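Local coordinates for DUF1611 domain-containing protein (Anabaena variabilis, PDB 2OBN) that is of unknown function but joins a Rossmann-like domain to a P-loop NTPase-like domain, which suggests, without proving, that it binds a nucleotide, at residues S236-R250 / I276-A290. The protein carries 2 engineered substitutions. Numbering follows the deposited sequence.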
loop_
_atom_site.group_PDB
_atom_site.type_symbol
_atom_site.label_atom_id
_atom_site.label_comp_id
_atom_site.label_asym_id
_atom_site.label_seq_id
_atom_site.Cartn_x
_atom_site.Cartn_y
_atom_site.Cartn_z
ATOM N N SER B 236 10.140 -5.138 1.398
ATOM C CA SER B 236 10.522 -6.474 0.996
ATOM C C SER B 236 9.317 -7.384 1.036
ATOM O O SER B 236 8.532 -7.331 1.987
ATOM C CB SER B 236 11.558 -7.061 1.954
ATOM O OG SER B 236 11.799 -8.424 1.624
ATOM N N LEU B 237 9.200 -8.266 0.048
ATOM C CA LEU B 237 8.120 -9.242 0.047
ATOM C C LEU B 237 8.321 -10.325 1.119
ATOM O O LEU B 237 7.475 -11.195 1.258
ATOM C CB LEU B 237 7.979 -9.885 -1.343
ATOM C CG LEU B 237 7.547 -8.964 -2.490
ATOM C CD1 LEU B 237 7.541 -9.753 -3.786
ATOM C CD2 LEU B 237 6.190 -8.349 -2.236
ATOM N N LEU B 238 9.455 -10.278 1.832
ATOM C CA LEU B 238 9.795 -11.222 2.887
ATOM C C LEU B 238 9.526 -10.642 4.276
ATOM O O LEU B 238 9.530 -11.368 5.264
ATOM C CB LEU B 238 11.275 -11.618 2.792
ATOM C CG LEU B 238 11.778 -12.108 1.442
ATOM C CD1 LEU B 238 13.217 -12.549 1.547
ATOM C CD2 LEU B 238 10.899 -13.247 0.922
ATOM N N HIS B 239 9.286 -9.331 4.333
ATOM C CA HIS B 239 8.993 -8.652 5.573
ATOM C C HIS B 239 7.481 -8.722 5.800
ATOM O O HIS B 239 6.721 -8.312 4.924
ATOM C CB HIS B 239 9.475 -7.216 5.471
ATOM C CG HIS B 239 9.439 -6.473 6.761
ATOM N ND1 HIS B 239 8.275 -6.284 7.472
ATOM C CD2 HIS B 239 10.410 -5.817 7.438
ATOM C CE1 HIS B 239 8.536 -5.566 8.550
ATOM N NE2 HIS B 239 9.825 -5.274 8.555
ATOM N N PRO B 240 7.039 -9.233 6.982
ATOM C CA PRO B 240 5.598 -9.416 7.274
ATOM C C PRO B 240 4.725 -8.153 7.368
ATOM O O PRO B 240 3.498 -8.259 7.383
ATOM C CB PRO B 240 5.610 -10.118 8.640
ATOM C CG PRO B 240 6.893 -9.742 9.242
ATOM C CD PRO B 240 7.866 -9.649 8.134
ATOM N N GLY B 241 5.337 -6.984 7.472
ATOM C CA GLY B 241 4.586 -5.731 7.582
ATOM C C GLY B 241 4.735 -4.775 6.415
ATOM O O GLY B 241 4.109 -3.710 6.420
ATOM N N SER B 242 5.491 -5.185 5.399
ATOM C CA SER B 242 5.788 -4.371 4.241
ATOM C C SER B 242 4.834 -4.563 3.072
ATOM O O SER B 242 4.425 -5.682 2.739
ATOM C CB SER B 242 7.201 -4.680 3.764
ATOM O OG SER B 242 7.536 -3.876 2.646
ATOM N N THR B 243 4.525 -3.439 2.433
ATOM C CA THR B 243 3.620 -3.361 1.292
ATOM C C THR B 243 4.248 -2.696 0.078
ATOM O O THR B 243 3.910 -3.037 -1.049
ATOM C CB THR B 243 2.362 -2.504 1.703
ATOM O OG1 THR B 243 1.575 -3.205 2.671
ATOM C CG2 THR B 243 1.476 -2.141 0.541
ATOM N N ALA B 244 5.170 -1.759 0.307
ATOM C CA ALA B 244 5.637 -0.836 -0.742
ATOM C C ALA B 244 6.264 -1.410 -1.996
ATOM O O ALA B 244 6.327 -0.734 -3.021
ATOM C CB ALA B 244 6.578 0.205 -0.132
ATOM N N THR B 245 6.753 -2.635 -1.933
ATOM C CA THR B 245 7.339 -3.231 -3.117
ATOM C C THR B 245 6.297 -3.422 -4.227
ATOM O O THR B 245 6.618 -3.235 -5.399
ATOM C CB THR B 245 7.982 -4.607 -2.822
ATOM O OG1 THR B 245 8.909 -4.492 -1.737
ATOM C CG2 THR B 245 8.727 -5.100 -4.051
ATOM N N LEU B 246 5.064 -3.777 -3.871
ATOM C CA LEU B 246 4.063 -4.047 -4.901
ATOM C C LEU B 246 3.766 -2.804 -5.775
ATOM O O LEU B 246 3.883 -2.893 -7.001
ATOM C CB LEU B 246 2.807 -4.681 -4.304
ATOM C CG LEU B 246 1.698 -5.109 -5.262
ATOM C CD1 LEU B 246 2.204 -6.030 -6.396
ATOM C CD2 LEU B 246 0.574 -5.769 -4.447
ATOM N N PRO B 247 3.385 -1.653 -5.161
ATOM C CA PRO B 247 3.198 -0.447 -5.990
ATOM C C PRO B 247 4.447 0.005 -6.748
ATOM O O PRO B 247 4.320 0.571 -7.825
ATOM C CB PRO B 247 2.748 0.622 -4.979
ATOM C CG PRO B 247 3.091 0.066 -3.618
ATOM C CD PRO B 247 3.016 -1.407 -3.752
ATOM N N LEU B 248 5.640 -0.211 -6.202
ATOM C CA LEU B 248 6.868 0.138 -6.946
ATOM C C LEU B 248 6.933 -0.632 -8.263
ATOM O O LEU B 248 7.153 -0.048 -9.320
ATOM C CB LEU B 248 8.116 -0.118 -6.106
ATOM C CG LEU B 248 8.320 0.917 -5.000
ATOM C CD1 LEU B 248 9.409 0.486 -4.028
ATOM C CD2 LEU B 248 8.638 2.275 -5.573
ATOM N N ILE B 249 6.696 -1.937 -8.183
ATOM C CA ILE B 249 6.679 -2.812 -9.356
ATOM C C ILE B 249 5.528 -2.467 -10.327
ATOM O O ILE B 249 5.724 -2.375 -11.529
ATOM C CB ILE B 249 6.571 -4.292 -8.924
ATOM C CG1 ILE B 249 7.870 -4.732 -8.262
ATOM C CG2 ILE B 249 6.273 -5.190 -10.123
ATOM C CD1 ILE B 249 7.860 -6.162 -7.685
ATOM N N ARG B 250 4.327 -2.297 -9.796
ATOM C CA ARG B 250 3.162 -2.020 -10.626
ATOM C C ARG B 250 3.237 -0.628 -11.232
ATOM O O ARG B 250 2.979 -0.440 -12.432
ATOM C CB ARG B 250 1.885 -2.185 -9.798
ATOM C CG ARG B 250 1.624 -3.612 -9.335
ATOM C CD ARG B 250 1.006 -4.472 -10.449
ATOM N NE ARG B 250 0.802 -5.852 -10.010
ATOM C CZ ARG B 250 1.739 -6.794 -10.023
ATOM N NH1 ARG B 250 2.957 -6.552 -10.510
ATOM N NH2 ARG B 250 1.441 -8.005 -9.570
ATOM N N ILE B 276 14.412 -15.941 5.745
ATOM C CA ILE B 276 14.687 -15.476 4.403
ATOM C C ILE B 276 14.900 -16.751 3.601
ATOM O O ILE B 276 15.851 -17.491 3.860
ATOM C CB ILE B 276 15.968 -14.623 4.291
ATOM C CG1 ILE B 276 15.809 -13.313 5.083
ATOM C CG2 ILE B 276 16.287 -14.371 2.803
ATOM C CD1 ILE B 276 16.975 -12.307 4.935
ATOM N N PRO B 277 14.032 -17.029 2.623
ATOM C CA PRO B 277 14.309 -18.258 1.875
ATOM C C PRO B 277 15.636 -18.206 1.080
ATOM O O PRO B 277 16.252 -17.130 0.952
ATOM C CB PRO B 277 13.133 -18.347 0.885
ATOM C CG PRO B 277 12.119 -17.329 1.326
ATOM C CD PRO B 277 12.844 -16.311 2.119
ATOM N N PRO B 278 16.081 -19.354 0.545
ATOM C CA PRO B 278 17.275 -19.319 -0.297
ATOM C C PRO B 278 17.020 -18.358 -1.452
ATOM O O PRO B 278 15.868 -18.201 -1.848
ATOM C CB PRO B 278 17.387 -20.749 -0.813
ATOM C CG PRO B 278 16.668 -21.586 0.212
ATOM C CD PRO B 278 15.531 -20.715 0.680
ATOM N N LEU B 279 18.075 -17.744 -1.985
ATOM C CA LEU B 279 17.935 -16.732 -3.037
ATOM C C LEU B 279 17.216 -17.168 -4.312
ATOM O O LEU B 279 16.473 -16.363 -4.866
ATOM C CB LEU B 279 19.283 -16.065 -3.355
ATOM C CG LEU B 279 19.828 -15.140 -2.242
ATOM C CD1 LEU B 279 21.191 -14.554 -2.610
ATOM C CD2 LEU B 279 18.863 -13.997 -1.923
ATOM N N PRO B 280 17.417 -18.427 -4.783
ATOM C CA PRO B 280 16.648 -18.866 -5.956
ATOM C C PRO B 280 15.132 -18.762 -5.730
ATOM O O PRO B 280 14.400 -18.413 -6.652
ATOM C CB PRO B 280 17.061 -20.340 -6.124
ATOM C CG PRO B 280 18.379 -20.429 -5.532
ATOM C CD PRO B 280 18.328 -19.495 -4.335
ATOM N N GLU B 281 14.679 -19.063 -4.511
ATOM C CA GLU B 281 13.253 -18.932 -4.171
ATOM C C GLU B 281 12.806 -17.481 -4.120
ATOM O O GLU B 281 11.695 -17.170 -4.534
ATOM C CB GLU B 281 12.910 -19.645 -2.843
ATOM C CG GLU B 281 12.905 -21.164 -2.956
ATOM C CD GLU B 281 11.909 -21.626 -3.996
ATOM O OE1 GLU B 281 10.717 -21.259 -3.890
ATOM O OE2 GLU B 281 12.319 -22.335 -4.941
ATOM N N VAL B 282 13.666 -16.606 -3.604
ATOM C CA VAL B 282 13.350 -15.183 -3.524
ATOM C C VAL B 282 13.279 -14.620 -4.960
ATOM O O VAL B 282 12.413 -13.800 -5.271
ATOM C CB VAL B 282 14.390 -14.393 -2.650
ATOM C CG1 VAL B 282 14.050 -12.912 -2.605
ATOM C CG2 VAL B 282 14.480 -14.957 -1.221
ATOM N N ILE B 283 14.193 -15.048 -5.830
ATOM C CA ILE B 283 14.175 -14.612 -7.249
ATOM C C ILE B 283 12.869 -15.008 -7.942
ATOM O O ILE B 283 12.258 -14.192 -8.639
ATOM C CB ILE B 283 15.382 -15.176 -8.016
ATOM C CG1 ILE B 283 16.669 -14.470 -7.543
ATOM C CG2 ILE B 283 15.195 -15.022 -9.525
ATOM C CD1 ILE B 283 17.938 -15.257 -7.801
ATOM N N ARG B 284 12.447 -16.251 -7.742
ATOM C CA ARG B 284 11.189 -16.748 -8.304
ATOM C C ARG B 284 9.987 -15.920 -7.784
ATOM O O ARG B 284 9.122 -15.503 -8.555
ATOM C CB ARG B 284 11.022 -18.230 -7.961
ATOM C CG ARG B 284 9.870 -18.917 -8.673
ATOM N N LEU B 285 9.957 -15.664 -6.479
ATOM C CA LEU B 285 8.902 -14.843 -5.887
ATOM C C LEU B 285 8.782 -13.483 -6.605
ATOM O O LEU B 285 7.718 -13.158 -7.162
ATOM C CB LEU B 285 9.156 -14.647 -4.389
ATOM C CG LEU B 285 8.312 -13.617 -3.624
ATOM C CD1 LEU B 285 6.847 -13.984 -3.628
ATOM C CD2 LEU B 285 8.859 -13.486 -2.209
ATOM N N TYR B 286 9.866 -12.707 -6.624
ATOM C CA TYR B 286 9.825 -11.394 -7.303
ATOM C C TYR B 286 9.454 -11.473 -8.786
ATOM O O TYR B 286 8.659 -10.656 -9.285
ATOM C CB TYR B 286 11.137 -10.611 -7.104
ATOM C CG TYR B 286 11.203 -9.931 -5.746
ATOM C CD1 TYR B 286 10.491 -8.775 -5.521
ATOM C CD2 TYR B 286 11.951 -10.447 -4.699
ATOM C CE1 TYR B 286 10.513 -8.140 -4.305
ATOM C CE2 TYR B 286 11.982 -9.798 -3.446
ATOM C CZ TYR B 286 11.250 -8.640 -3.276
ATOM O OH TYR B 286 11.232 -7.942 -2.091
ATOM N N GLU B 287 9.995 -12.458 -9.489
ATOM C CA GLU B 287 9.698 -12.591 -10.914
ATOM C C GLU B 287 8.225 -12.889 -11.162
ATOM O O GLU B 287 7.619 -12.326 -12.086
ATOM C CB GLU B 287 10.615 -13.618 -11.584
ATOM C CG GLU B 287 12.025 -13.067 -11.773
ATOM C CD GLU B 287 12.987 -14.036 -12.450
ATOM O OE1 GLU B 287 12.637 -15.228 -12.619
ATOM O OE2 GLU B 287 14.108 -13.596 -12.792
ATOM N N THR B 288 7.664 -13.765 -10.333
ATOM C CA THR B 288 6.259 -14.148 -10.422
ATOM C C THR B 288 5.355 -12.949 -10.125
ATOM O O THR B 288 4.337 -12.771 -10.810
ATOM C CB THR B 288 5.956 -15.348 -9.478
ATOM O OG1 THR B 288 6.648 -16.513 -9.960
ATOM C CG2 THR B 288 4.454 -15.663 -9.404
ATOM N N VAL B 289 5.723 -12.144 -9.118
ATOM C CA VAL B 289 4.985 -10.920 -8.770
ATOM C C VAL B 289 5.101 -9.904 -9.902
ATOM O O VAL B 289 4.110 -9.318 -10.310
ATOM C CB VAL B 289 5.473 -10.286 -7.429
ATOM C CG1 VAL B 289 4.847 -8.902 -7.176
ATOM C CG2 VAL B 289 5.135 -11.195 -6.254
ATOM N N ALA B 290 6.308 -9.707 -10.422
ATOM C CA ALA B 290 6.526 -8.732 -11.487
ATOM C C ALA B 290 5.804 -9.081 -12.797
ATOM O O ALA B 290 5.300 -8.181 -13.464
ATOM C CB ALA B 290 8.013 -8.511 -11.717
HETATM O O HOH W 1 12.054 -4.864 -1.961
#
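In the P-loop NTPase-like domain, a parallel α/β fold, the segment 236-250, a loop running into a helix, packs against helix 279-290, and Leu237 and Tyr286 meet at the centre of this buried contact. Leu237 lays CD1 over one face of the Tyr286 ring, a CH-pi contact 3.8 Å from the centroid and offset toward the rim, while Thr245 CG2 and Ile249 CD1 come in at the ring edge. The phenol oxygen is held as well: Leu237 N donates to Tyr286 OH at 3.0 Å and nearly straight (171°), a water bridges it to Thr245 OG1, which is also hydrogen-bonded to Gln234 O, and Gly159 O, at the end of strand 153-159, is a further partner. Next door, Leu238 spreads its two methyls, CD1 against Ile276 CG2 just before helix 279-290 and CD2 against Leu285 CD2 (3.7 Å) within it. At the far end, Arg250 bends at chi2 (-80°), bringing its guanidinium to the C-terminal part of helix 279-290, with Leu246 CD1 over one face. Its NH2 also bonds Leu237 O of the second subunit, so an alanine here would probably leave two carbonyls, one in each subunit, without this donor and weaken the dimer contact. Within the chain the grip is end-on: Arg250 NH1 (3.0 Å) and Arg250 NH2 (3.1 Å) both donate to Val289 O, which lies in the guanidinium plane.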